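Local coordinates for serine-pyruvate aminotransferase (agxt) (Sulfolobus solfataricus, PDB 3ZRR) that catalyses transfer of the amino group from serine to pyruvate with pyridoxal 5'-phosphate as cofactor, and probably acts on alanine and glyoxylate too, at the 3-[O-phosphonopyridoxyl]--amino-benzoic acid site and the interface of chains A and B. Coordinates in Å, arbitrary orientation; residue numbers count along the deposited sequence, not the author numbering. Chains: chain A/B, Serine-pyruvate aminotransferase (agxt).

Contact 1 is the cofactor pocket of chain A, closed by residues of chain B; contact 2 is a patch of the two-fold dimer interface. The centres of their C-alpha atoms lie about 31 Å apart, yet they share Val8, Phe28 and Tyr240. In contact 1, A:Val8 comes from the chain that holds most of the pocket, and B:Phe28 and B:Tyr240 from its partner. In contact 2 the chains are exchanged: Val8 comes from chain B, and Phe28 and Tyr240 from chain A. Contact 2 therefore forms part of the surround of the second active site, so dimer packing and pocket shape are likely to be coupled.

Contact 1: the 3-[O-phosphonopyridoxyl]--amino-benzoic acid site. Residues chain A 8, 62-64, 67, 88, 134, 136, 138, 163, 165-166, 186, 188-189, 326, 337; chain B 28, 240, 242-243. With PXG (3-[O-phosphonopyridoxyl]--amino-benzoic acid), chain C.
PXG, a covalent adduct of the cofactor with aminobenzoate, lies almost wholly buried in the active site between chains A and B. Its pyridine ring is tightly packed. A:Phe88 stacks nearly parallel over one face, while A:Val165 presses CB and both methyls on the other. At the ring nitrogen, A:Asp163 OD2 forms a hydrogen bond of 2.6 Å to PXG N1, which would favour a protonated, electron-withdrawing ring; A:Val165 N holds the carboxylate through OD1. A:Thr138 OG1, itself bonded to A:Ser166 OG, meets phenolic PXG O3 at 2.5 Å. An alanine in place of A:Phe88 would lose the stacked ring and would probably let the pyridine tilt off A:Val165. The phosphate sits at the start of helix 63-68: A:Gly63 N and A:Gln188 NE2 share OP1, A:Thr64 gives N and OG1 to OP3, and OP2 takes B:Tyr240 OH plus N and OG1 of B:Thr243. Chain B also packs the benzoate ring, B:Tyr240 CE1 lying 3.3 Å from PXG C12, beside CE1 and CZ of B:Phe28. A:Lys189, the family's Schiff-base lysine, puts NZ over its face. The carboxylate end is looser: A:Arg337 points NH1 and NH2 end-on, in plane, at O8, but neighbouring A:Val8, with CG2 3.6 Å from PXG O2, is poorly ordered. The pocket fixes the cofactor, and A:Arg337 is likely to hold an amino acid substrate's carboxylate similarly during transamination.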
loop_
_atom_site.group_PDB
_atom_site.type_symbol
_atom_site.label_atom_id
_atom_site.label_comp_id
_atom_site.label_asym_id
_atom_site.label_seq_id
_atom_site.Cartn_x
_atom_site.Cartn_y
_atom_site.Cartn_z
ATOM N N VAL A 8 16.835 9.760 -17.178
ATOM C CA VAL A 8 16.281 11.009 -16.644
ATOM C C VAL A 8 15.833 10.752 -15.201
ATOM O O VAL A 8 15.105 9.789 -14.938
ATOM C CB VAL A 8 15.097 11.548 -17.528
ATOM C CG1 VAL A 8 14.299 12.649 -16.811
ATOM C CG2 VAL A 8 15.603 12.038 -18.894
ATOM N N GLY A 62 -0.590 14.475 -19.841
ATOM C CA GLY A 62 0.482 15.197 -19.130
ATOM C C GLY A 62 0.581 16.616 -19.630
ATOM O O GLY A 62 -0.387 17.151 -20.187
ATOM N N GLY A 63 1.757 17.219 -19.469
ATOM C CA GLY A 63 1.986 18.565 -19.990
ATOM C C GLY A 63 1.692 18.643 -21.495
ATOM O O GLY A 63 1.127 19.617 -21.962
ATOM N N THR A 64 2.058 17.607 -22.236
ATOM C CA THR A 64 1.902 17.630 -23.697
ATOM C C THR A 64 0.426 17.605 -24.151
ATOM O O THR A 64 0.035 18.334 -25.070
ATOM C CB THR A 64 2.666 16.476 -24.367
ATOM O OG1 THR A 64 4.034 16.542 -23.981
ATOM C CG2 THR A 64 2.569 16.575 -25.894
ATOM N N MET A 67 -0.899 21.070 -23.303
ATOM C CA MET A 67 -0.482 21.984 -24.372
ATOM C C MET A 67 -1.356 21.805 -25.642
ATOM O O MET A 67 -1.908 22.771 -26.155
ATOM C CB MET A 67 1.015 21.800 -24.699
ATOM C CG MET A 67 1.978 22.225 -23.583
ATOM S SD MET A 67 3.616 21.561 -23.913
ATOM C CE MET A 67 4.269 22.806 -25.075
ATOM N N PHE A 88 11.150 22.558 -24.792
ATOM C CA PHE A 88 9.735 22.563 -24.487
ATOM C C PHE A 88 8.968 23.769 -25.063
ATOM O O PHE A 88 7.808 23.669 -25.395
ATOM C CB PHE A 88 9.510 22.255 -22.999
ATOM C CG PHE A 88 9.849 20.835 -22.660
ATOM C CD1 PHE A 88 9.000 19.795 -23.055
ATOM C CD2 PHE A 88 11.059 20.525 -22.033
ATOM C CE1 PHE A 88 9.345 18.457 -22.802
ATOM C CE2 PHE A 88 11.417 19.187 -21.791
ATOM C CZ PHE A 88 10.548 18.161 -22.161
ATOM N N THR A 134 6.958 29.659 -21.992
ATOM C CA THR A 134 7.384 28.577 -21.120
ATOM C C THR A 134 7.922 29.211 -19.838
ATOM O O THR A 134 8.940 29.904 -19.881
ATOM C CB THR A 134 8.508 27.782 -21.751
ATOM O OG1 THR A 134 8.154 27.429 -23.103
ATOM C CG2 THR A 134 8.779 26.528 -20.930
ATOM N N VAL A 136 9.324 27.857 -17.000
ATOM C CA VAL A 136 10.683 27.320 -16.838
ATOM C C VAL A 136 10.966 26.339 -17.966
ATOM O O VAL A 136 10.211 25.383 -18.170
ATOM C CB VAL A 136 10.874 26.614 -15.481
ATOM C CG1 VAL A 136 12.206 25.785 -15.451
ATOM C CG2 VAL A 136 10.857 27.617 -14.343
ATOM N N THR A 138 12.792 23.456 -19.157
ATOM C CA THR A 138 13.368 22.339 -18.442
ATOM C C THR A 138 14.700 21.920 -19.048
ATOM O O THR A 138 15.583 21.471 -18.320
ATOM C CB THR A 138 12.361 21.140 -18.450
ATOM O OG1 THR A 138 11.100 21.622 -17.985
ATOM C CG2 THR A 138 12.818 20.003 -17.518
ATOM N N ASP A 163 3.124 27.583 -20.344
ATOM C CA ASP A 163 3.528 26.243 -19.911
ATOM C C ASP A 163 4.287 26.344 -18.571
ATOM O O ASP A 163 5.433 26.802 -18.527
ATOM C CB ASP A 163 4.381 25.590 -21.015
ATOM C CG ASP A 163 5.077 24.316 -20.569
ATOM O OD1 ASP A 163 4.851 23.821 -19.424
ATOM O OD2 ASP A 163 5.874 23.822 -21.408
ATOM N N VAL A 165 4.717 23.572 -16.521
ATOM C CA VAL A 165 5.039 22.194 -16.108
ATOM C C VAL A 165 6.181 22.152 -15.063
ATOM O O VAL A 165 6.057 21.459 -14.041
ATOM C CB VAL A 165 5.333 21.264 -17.300
ATOM C CG1 VAL A 165 5.944 19.932 -16.834
ATOM C CG2 VAL A 165 4.047 20.989 -18.123
ATOM N N SER A 166 7.251 22.920 -15.287
ATOM C CA SER A 166 8.379 22.963 -14.340
ATOM C C SER A 166 8.375 24.192 -13.434
ATOM O O SER A 166 9.441 24.572 -12.924
ATOM C CB SER A 166 9.717 22.930 -15.092
ATOM O OG SER A 166 9.944 21.694 -15.684
ATOM N N ALA A 186 1.523 19.723 -15.295
ATOM C CA ALA A 186 1.329 18.288 -15.311
ATOM C C ALA A 186 1.333 17.791 -13.872
ATOM O O ALA A 186 1.656 18.543 -12.961
ATOM C CB ALA A 186 2.424 17.605 -16.156
ATOM N N GLN A 188 3.213 15.319 -12.534
ATOM C CA GLN A 188 4.410 14.603 -12.062
ATOM C C GLN A 188 5.651 15.457 -11.820
ATOM O O GLN A 188 6.688 14.911 -11.484
ATOM C CB GLN A 188 4.770 13.430 -12.998
ATOM C CG GLN A 188 5.530 13.784 -14.307
ATOM C CD GLN A 188 4.624 14.415 -15.379
ATOM O OE1 GLN A 188 3.399 14.492 -15.221
ATOM N NE2 GLN A 188 5.231 14.873 -16.470
ATOM N N LYS A 189 5.557 16.782 -11.974
ATOM C CA LYS A 189 6.780 17.593 -11.849
ATOM C C LYS A 189 6.805 18.338 -10.507
ATOM O O LYS A 189 6.833 17.694 -9.447
ATOM C CB LYS A 189 6.992 18.489 -13.086
ATOM C CG LYS A 189 7.402 17.710 -14.353
ATOM C CD LYS A 189 8.797 17.107 -14.205
ATOM C CE LYS A 189 9.085 15.955 -15.165
ATOM N NZ LYS A 189 10.501 15.443 -14.964
ATOM N N ALA A 326 19.709 14.381 -14.853
ATOM C CA ALA A 326 19.197 14.142 -16.189
ATOM C C ALA A 326 20.183 14.697 -17.222
ATOM O O ALA A 326 21.006 15.556 -16.880
ATOM C CB ALA A 326 17.805 14.809 -16.341
ATOM N N ARG A 337 21.915 17.978 -15.917
ATOM C CA ARG A 337 20.986 18.833 -15.203
ATOM C C ARG A 337 20.631 18.236 -13.851
ATOM O O ARG A 337 20.604 17.027 -13.689
ATOM C CB ARG A 337 19.712 19.028 -16.026
ATOM C CG ARG A 337 19.908 19.918 -17.220
ATOM C CD ARG A 337 18.628 20.054 -18.052
ATOM N NE ARG A 337 18.295 18.769 -18.649
ATOM C CZ ARG A 337 17.156 18.119 -18.443
ATOM N NH1 ARG A 337 16.223 18.647 -17.667
ATOM N NH2 ARG A 337 16.967 16.948 -19.023
ATOM N N PHE B 28 10.067 7.260 -16.293
ATOM C CA PHE B 28 10.015 6.612 -17.601
ATOM C C PHE B 28 11.360 6.007 -18.099
ATOM O O PHE B 28 11.364 5.210 -19.044
ATOM C CB PHE B 28 9.392 7.550 -18.646
ATOM C CG PHE B 28 10.286 8.672 -19.062
ATOM C CD1 PHE B 28 10.318 9.861 -18.340
ATOM C CD2 PHE B 28 11.080 8.553 -20.195
ATOM C CE1 PHE B 28 11.135 10.910 -18.735
ATOM C CE2 PHE B 28 11.918 9.602 -20.599
ATOM C CZ PHE B 28 11.942 10.784 -19.860
ATOM N N TYR B 240 11.827 8.874 -25.021
ATOM C CA TYR B 240 10.886 9.870 -24.573
ATOM C C TYR B 240 10.100 10.442 -25.732
ATOM O O TYR B 240 10.685 10.963 -26.660
ATOM C CB TYR B 240 11.619 11.016 -23.874
ATOM C CG TYR B 240 10.676 12.123 -23.488
ATOM C CD1 TYR B 240 9.687 11.910 -22.529
ATOM C CD2 TYR B 240 10.736 13.370 -24.114
ATOM C CE1 TYR B 240 8.784 12.938 -22.169
ATOM C CE2 TYR B 240 9.844 14.398 -23.778
ATOM C CZ TYR B 240 8.874 14.179 -22.798
ATOM O OH TYR B 240 7.979 15.189 -22.461
ATOM N N ALA B 242 6.342 11.647 -24.733
ATOM C CA ALA B 242 5.616 12.438 -23.703
ATOM C C ALA B 242 5.514 11.525 -22.478
ATOM O O ALA B 242 5.569 10.285 -22.614
ATOM C CB ALA B 242 4.224 12.844 -24.180
ATOM N N THR B 243 5.428 12.104 -21.284
ATOM C CA THR B 243 5.487 11.276 -20.079
ATOM C C THR B 243 4.257 10.360 -20.027
ATOM O O THR B 243 3.131 10.862 -20.090
ATOM C CB THR B 243 5.570 12.146 -18.777
ATOM O OG1 THR B 243 6.749 12.957 -18.828
ATOM C CG2 THR B 243 5.634 11.241 -17.503
HETATM N N1 PXG C . 6.679 21.430 -20.805
HETATM C C2 PXG C . 7.713 21.363 -19.939
HETATM C C2A PXG C . 8.363 22.639 -19.441
HETATM C C3 PXG C . 8.162 20.111 -19.496
HETATM O O3 PXG C . 9.190 20.073 -18.613
HETATM C C5 PXG C . 6.502 19.037 -20.844
HETATM C C6 PXG C . 6.060 20.311 -21.261
HETATM C C5A PXG C . 5.804 17.778 -21.380
HETATM O OP4 PXG C . 5.151 17.137 -20.282
HETATM P P PXG C . 4.659 15.634 -20.406
HETATM O OP1 PXG C . 3.957 15.418 -19.093
HETATM O OP2 PXG C . 5.926 14.823 -20.647
HETATM O OP3 PXG C . 3.776 15.699 -21.636
HETATM C C4 PXG C . 7.556 18.941 -19.941
HETATM C C4A PXG C . 8.000 17.562 -19.478
HETATM C C7 PXG C . 13.811 15.619 -19.186
HETATM C C8 PXG C . 12.317 15.488 -19.219
HETATM O O2 PXG C . 14.481 15.178 -20.155
HETATM C C9 PXG C . 11.492 16.599 -18.988
HETATM C C10 PXG C . 10.103 16.461 -19.028
HETATM C C11 PXG C . 9.570 15.197 -19.288
HETATM C C12 PXG C . 10.391 14.084 -19.511
HETATM C C13 PXG C . 11.769 14.237 -19.475
HETATM O O8 PXG C . 14.332 16.151 -18.174
HETATM N N9 PXG C . 9.286 17.523 -18.813
HETATM O O HOH W 1 2.159 13.251 -21.406
#

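Contact 2: the interface of chains A and B. Residues chain A 28-29, 238-240; chain B 6-8.
Three loops meet here: from chain A the loop at 28-29, just ahead of helix 31-48, and the stretch 238-240; from chain B the extended N-terminal segment 6-8. A:Thr29 makes the polar contacts, while B:Leu6 buries more surface. The OG1 of A:Thr29 sits between the backbone N and the carbonyl carbon (chi1 66°), the crowded position, which turns the hydroxyl to the main chain of B:Val8. There A:Thr29 OG1 accepts the N-H of B:Val8 N at 3.0 Å with a moderately bent bond (148° at H), and it also has a weak bond to B:Val8 O. Water 2 completes the join: it lies 2.7 Å from A:Thr29 OG1 and contacts both A:Thr29 N and B:Val8 O, so one solvent molecule ties the loop to the backbone of the partner's N-terminal segment.

The methyl A:Thr29 CG2 wedges between the A:Phe28 ring and B:Val8. It lies over one face of the ring, toward the rim, and packs on B:Val8 CB at 3.8 Å, the two side chains crossing at about a right angle. A:Tyr240 CD1 covers the opposite face of A:Phe28, so the ring is clamped within its own chain, and A:Phe28 CZ, its tip, comes obliquely within 4.0 Å of B:Val8 CG2. Farther along the N-terminal segment, B:Leu6 reaches CD2 toward A:Thr29 CG2 and the carbonyl of A:Ala238, but both B:Leu6 and B:His7 are poorly ordered.

The patch fastens the N-terminal segment of one subunit across the other, and sets B:Val8, A:Phe28 and A:Tyr240 beside the active site they line together.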
loop_
_atom_site.group_PDB
_atom_site.type_symbol
_atom_site.label_atom_id
_atom_site.label_comp_id
_atom_site.label_asym_id
_atom_site.label_seq_id
_atom_site.Cartn_x
_atom_site.Cartn_y
_atom_site.Cartn_z
ATOM N N PHE A 28 -15.314 6.335 -11.814
ATOM C CA PHE A 28 -15.559 7.763 -12.066
ATOM C C PHE A 28 -16.887 8.308 -11.477
ATOM O O PHE A 28 -17.072 9.528 -11.387
ATOM C CB PHE A 28 -15.432 8.089 -13.567
ATOM C CG PHE A 28 -16.563 7.560 -14.396
ATOM C CD1 PHE A 28 -16.518 6.272 -14.900
ATOM C CD2 PHE A 28 -17.672 8.361 -14.679
ATOM C CE1 PHE A 28 -17.574 5.771 -15.665
ATOM C CE2 PHE A 28 -18.728 7.877 -15.441
ATOM C CZ PHE A 28 -18.685 6.577 -15.933
ATOM N N THR A 29 -17.806 7.413 -11.092
ATOM C CA THR A 29 -19.072 7.831 -10.456
ATOM C C THR A 29 -19.074 7.747 -8.930
ATOM O O THR A 29 -19.998 8.252 -8.302
ATOM C CB THR A 29 -20.295 7.057 -10.988
ATOM O OG1 THR A 29 -20.198 5.673 -10.616
ATOM C CG2 THR A 29 -20.393 7.181 -12.504
ATOM N N ALA A 238 -21.351 13.271 -10.695
ATOM C CA ALA A 238 -20.538 12.495 -11.631
ATOM C C ALA A 238 -21.054 12.759 -13.039
ATOM O O ALA A 238 -22.260 12.932 -13.242
ATOM C CB ALA A 238 -20.599 11.018 -11.312
ATOM N N ALA A 239 -20.144 12.835 -14.004
ATOM C CA ALA A 239 -20.523 12.971 -15.412
ATOM C C ALA A 239 -19.496 12.230 -16.237
ATOM O O ALA A 239 -18.365 12.024 -15.790
ATOM C CB ALA A 239 -20.635 14.418 -15.828
ATOM N N TYR A 240 -19.898 11.771 -17.411
ATOM C CA TYR A 240 -19.016 10.936 -18.205
ATOM C C TYR A 240 -18.718 11.582 -19.543
ATOM O O TYR A 240 -19.635 11.893 -20.286
ATOM C CB TYR A 240 -19.666 9.574 -18.450
ATOM C CG TYR A 240 -18.840 8.726 -19.380
ATOM C CD1 TYR A 240 -17.587 8.270 -18.982
ATOM C CD2 TYR A 240 -19.282 8.421 -20.676
ATOM C CE1 TYR A 240 -16.781 7.488 -19.826
ATOM C CE2 TYR A 240 -18.482 7.637 -21.535
ATOM C CZ TYR A 240 -17.240 7.182 -21.104
ATOM O OH TYR A 240 -16.429 6.418 -21.921
ATOM N N LEU B 6 -25.640 10.003 -10.967
ATOM C CA LEU B 6 -25.232 8.952 -11.897
ATOM C C LEU B 6 -24.391 7.911 -11.140
ATOM O O LEU B 6 -23.491 8.283 -10.370
ATOM C CB LEU B 6 -24.414 9.576 -13.034
ATOM C CG LEU B 6 -23.933 8.774 -14.255
ATOM C CD1 LEU B 6 -25.031 8.624 -15.305
ATOM C CD2 LEU B 6 -22.693 9.427 -14.857
ATOM N N HIS B 7 -24.704 6.624 -11.322
ATOM C CA HIS B 7 -23.949 5.536 -10.689
ATOM C C HIS B 7 -23.614 4.396 -11.668
ATOM O O HIS B 7 -24.495 3.590 -11.996
ATOM C CB HIS B 7 -24.718 4.968 -9.483
ATOM C CG HIS B 7 -25.340 6.005 -8.599
ATOM N ND1 HIS B 7 -24.686 6.548 -7.515
ATOM C CD2 HIS B 7 -26.563 6.585 -8.627
ATOM C CE1 HIS B 7 -25.475 7.422 -6.919
ATOM N NE2 HIS B 7 -26.619 7.469 -7.578
ATOM N N VAL B 8 -22.362 4.331 -12.107
ATOM C CA VAL B 8 -21.848 3.258 -12.955
ATOM C C VAL B 8 -20.943 2.379 -12.080
ATOM O O VAL B 8 -20.047 2.886 -11.400
ATOM C CB VAL B 8 -21.067 3.813 -14.205
ATOM C CG1 VAL B 8 -20.268 2.706 -14.904
ATOM C CG2 VAL B 8 -22.018 4.509 -15.191
HETATM O O HOH W 2 -17.838 4.354 -10.904
#